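Local coordinates for periplasmic oligopeptide-binding protein (PDB 3ZS6), which probably binds oligopeptides in the periplasm and delivers them to an ABC transporter for uptake into the cell, at residues V314-T319 and L455-H460. Numbering follows the deposited sequence.
Sequences VQRPFT and LLTQAH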
ATOM      1  N   VAL A 314      11.642  13.279  -5.012  1.00 23.60           N
ATOM      2  CA  VAL A 314      12.711  12.972  -5.966  1.00 24.92           C
ATOM      3  C   VAL A 314      12.583  13.843  -7.203  1.00 26.23           C
ATOM      4  O   VAL A 314      11.512  14.373  -7.486  1.00 26.22           O
ATOM      5  CB  VAL A 314      12.743  11.486  -6.388  1.00 28.46           C
ATOM      6  CG1 VAL A 314      13.179  10.619  -5.220  1.00 21.20           C
ATOM      7  CG2 VAL A 314      11.378  11.045  -6.940  1.00 26.96           C
ATOM      8  N   GLN A 315      13.675  13.992  -7.942  1.00 26.66           N
ATOM      9  CA  GLN A 315      13.671  14.893  -9.088  1.00 32.48           C
ATOM     10  C   GLN A 315      13.018  14.249 -10.299  1.00 34.01           C
ATOM     11  O   GLN A 315      12.470  14.940 -11.155  1.00 38.59           O
ATOM     12  CB  GLN A 315      15.096  15.341  -9.423  1.00 31.81           C
ATOM     13  CG  GLN A 315      15.838  15.925  -8.236  1.00 32.41           C
ATOM     14  CD  GLN A 315      17.306  16.169  -8.530  1.00 38.98           C
ATOM     15  OE1 GLN A 315      17.959  15.363  -9.194  1.00 44.13           O
ATOM     16  NE2 GLN A 315      17.830  17.287  -8.039  1.00 32.50           N
ATOM     17  N   ARG A 316      13.060  12.923 -10.355  1.00 32.90           N
ATOM     18  CA  ARG A 316      12.635  12.190 -11.535  1.00 26.96           C
ATOM     19  C   ARG A 316      12.708  10.702 -11.257  1.00 24.87           C
ATOM     20  O   ARG A 316      13.398  10.274 -10.330  1.00 21.78           O
ATOM     21  CB  ARG A 316      13.568  12.510 -12.700  1.00 33.56           C
ATOM     22  CG  ARG A 316      15.039  12.430 -12.313  1.00 30.89           C
ATOM     23  CD  ARG A 316      15.914  11.858 -13.424  1.00 30.44           C
ATOM     24  NE  ARG A 316      17.314  11.789 -13.003  1.00 35.53           N
ATOM     25  CZ  ARG A 316      17.855  10.761 -12.352  1.00 36.63           C
ATOM     26  NH1 ARG A 316      17.117   9.698 -12.046  1.00 33.87           N
ATOM     27  NH2 ARG A 316      19.134  10.794 -12.008  1.00 33.17           N
ATOM     28  N   PRO A 317      11.997   9.904 -12.063  1.00 20.88           N
ATOM     29  CA  PRO A 317      12.079   8.457 -11.873  1.00 28.65           C
ATOM     30  C   PRO A 317      13.429   7.926 -12.339  1.00 32.32           C
ATOM     31  O   PRO A 317      14.258   8.679 -12.860  1.00 30.69           O
ATOM     32  CB  PRO A 317      10.955   7.917 -12.765  1.00 23.16           C
ATOM     33  CG  PRO A 317      10.749   8.975 -13.795  1.00 28.83           C
ATOM     34  CD  PRO A 317      11.030  10.279 -13.107  1.00 23.95           C
ATOM     35  N   PHE A 318      13.643   6.635 -12.123  1.00 28.34           N
ATOM     36  CA  PHE A 318      14.846   5.960 -12.573  1.00 28.15           C
ATOM     37  C   PHE A 318      14.613   5.375 -13.967  1.00 26.00           C
ATOM     38  O   PHE A 318      13.682   4.598 -14.181  1.00 24.47           O
ATOM     39  CB  PHE A 318      15.222   4.865 -11.575  1.00 25.90           C
ATOM     40  CG  PHE A 318      16.285   3.925 -12.063  1.00 20.16           C
ATOM     41  CD1 PHE A 318      17.624   4.281 -12.014  1.00 27.86           C
ATOM     42  CD2 PHE A 318      15.943   2.679 -12.558  1.00 15.65           C
ATOM     43  CE1 PHE A 318      18.608   3.406 -12.446  1.00 30.85           C
ATOM     44  CE2 PHE A 318      16.911   1.797 -12.995  1.00 20.05           C
ATOM     45  CZ  PHE A 318      18.252   2.161 -12.942  1.00 32.70           C
ATOM     46  N   THR A 319      15.452   5.768 -14.917  1.00 21.97           N
ATOM     47  CA  THR A 319      15.375   5.233 -16.269  1.00 27.28           C
ATOM     48  C   THR A 319      16.745   4.729 -16.689  1.00 29.43           C
ATOM     49  O   THR A 319      17.640   5.518 -16.978  1.00 31.37           O
ATOM     50  CB  THR A 319      14.892   6.284 -17.286  1.00 30.25           C
ATOM     51  OG1 THR A 319      13.589   6.750 -16.918  1.00 31.61           O
ATOM     52  CG2 THR A 319      14.819   5.679 -18.675  1.00 32.08           C
ATOM     53  N   LEU A 455      19.584  14.174  -3.146  1.00 24.98           N
ATOM     54  CA  LEU A 455      20.138  13.028  -2.435  1.00 24.64           C
ATOM     55  C   LEU A 455      19.217  11.800  -2.503  1.00 30.02           C
ATOM     56  O   LEU A 455      19.692  10.673  -2.632  1.00 29.67           O
ATOM     57  CB  LEU A 455      20.451  13.397  -0.980  1.00 26.39           C
ATOM     58  CG  LEU A 455      21.616  14.374  -0.787  1.00 33.73           C
ATOM     59  CD1 LEU A 455      21.957  14.548   0.691  1.00 35.34           C
ATOM     60  CD2 LEU A 455      22.836  13.903  -1.560  1.00 36.53           C
ATOM     61  N   LEU A 456      17.905  12.013  -2.425  1.00 22.60           N
ATOM     62  CA  LEU A 456      16.977  10.887  -2.510  1.00 22.56           C
ATOM     63  C   LEU A 456      16.986  10.277  -3.909  1.00 23.28           C
ATOM     64  O   LEU A 456      16.855   9.064  -4.071  1.00 22.22           O
ATOM     65  CB  LEU A 456      15.556  11.295  -2.106  1.00 20.72           C
ATOM     66  CG  LEU A 456      15.345  11.682  -0.642  1.00 23.34           C
ATOM     67  CD1 LEU A 456      13.859  11.937  -0.375  1.00 22.69           C
ATOM     68  CD2 LEU A 456      15.888  10.608   0.297  1.00 18.42           C
ATOM     69  N   THR A 457      17.140  11.130  -4.917  1.00 23.74           N
ATOM     70  CA  THR A 457      17.216  10.677  -6.296  1.00 22.72           C
ATOM     71  C   THR A 457      18.479   9.843  -6.480  1.00 28.39           C
ATOM     72  O   THR A 457      18.445   8.761  -7.078  1.00 26.88           O
ATOM     73  CB  THR A 457      17.233  11.865  -7.280  1.00 27.24           C
ATOM     74  OG1 THR A 457      16.025  12.621  -7.140  1.00 32.42           O
ATOM     75  CG2 THR A 457      17.350  11.376  -8.712  1.00 24.54           C
ATOM     76  N   GLN A 458      19.590  10.343  -5.946  1.00 26.77           N
ATOM     77  CA  GLN A 458      20.855   9.624  -6.017  1.00 30.75           C
ATOM     78  C   GLN A 458      20.740   8.258  -5.346  1.00 24.15           C
ATOM     79  O   GLN A 458      21.156   7.251  -5.910  1.00 24.46           O
ATOM     80  CB  GLN A 458      21.988  10.437  -5.391  1.00 31.11           C
ATOM     81  CG  GLN A 458      23.326   9.717  -5.415  1.00 34.38           C
ATOM     82  CD  GLN A 458      24.426  10.495  -4.722  1.00 37.05           C
ATOM     83  OE1 GLN A 458      24.200  11.593  -4.203  1.00 34.62           O
ATOM     84  NE2 GLN A 458      25.627   9.924  -4.702  1.00 39.27           N
ATOM     85  N   ALA A 459      20.154   8.228  -4.151  1.00 21.45           N
ATOM     86  CA  ALA A 459      19.940   6.975  -3.428  1.00 23.48           C
ATOM     87  C   ALA A 459      19.011   6.000  -4.170  1.00 24.16           C
ATOM     88  O   ALA A 459      19.276   4.794  -4.204  1.00 19.65           O
ATOM     89  CB  ALA A 459      19.406   7.252  -2.029  1.00 25.76           C
ATOM     90  N   HIS A 460      17.924   6.511  -4.746  1.00 23.92           N
ATOM     91  CA  HIS A 460      17.008   5.651  -5.497  1.00 25.36           C
ATOM     92  C   HIS A 460      17.722   5.024  -6.697  1.00 25.11           C
ATOM     93  O   HIS A 460      17.697   3.801  -6.863  1.00 22.29           O
ATOM     94  CB  HIS A 460      15.744   6.401  -5.946  1.00 15.84           C
ATOM     95  CG  HIS A 460      14.785   5.554  -6.735  1.00 15.89           C
ATOM     96  ND1 HIS A 460      14.344   5.901  -7.995  1.00 19.07           N
ATOM     97  CD2 HIS A 460      14.194   4.368  -6.447  1.00 16.80           C
ATOM     98  CE1 HIS A 460      13.525   4.967  -8.449  1.00 23.66           C
ATOM     99  NE2 HIS A 460      13.419   4.024  -7.529  1.00 15.22           N
TER
HETATM  100  O   HOH W   1      15.270   8.270  -9.217  1.00 25.37           O
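Thr457 points from its helix at loop 314-319 and meets three consecutive residues, Val314, Gln315 and Arg316. Its OG1 takes an almost straight hydrogen bond from Gln315 N, 2.8 Å long with an N-H...O angle of 175°. The hydroxyl is also bonded to Ala453 O one turn back, so it ties the loop backbone to the helix. Val314 CB and, at 3.5 Å, Gln315 CG pack against Thr457 OG1. The other branch, Thr457 CG2, stands anti to the backbone N and lies over one face of the guanidinium, 3.7 Å from Arg316 CZ and shifted toward the rim. The guanidinium has two polar partners as well: Arg316 NH1 donates to Pro317 O at 3.1 Å, the oxygen close to the guanidinium plane but NH1 above the carbonyl plane, and Arg316 NH2 makes a salt bridge with Asp461 OD2. In this periplasmic binding protein of solute-binding family 5, the loop between strand 301-302 and helix 327-340 runs alongside helix 449-464, in roughly the same direction. One turn on from Thr457, Phe318 CB approaches the His460 ring obliquely, 3.6 Å from CE1, while the phenyl ring leads off toward Met464. A water in the imidazole plane joins His460 ND1 to Arg316 O, donating to the carbonyl, and His460 NE2 is hydrogen-bonded to Leu306 N. Val314 CG1 rests on Leu456 CB at 4.0 Å, the side chains crossing at about a right angle.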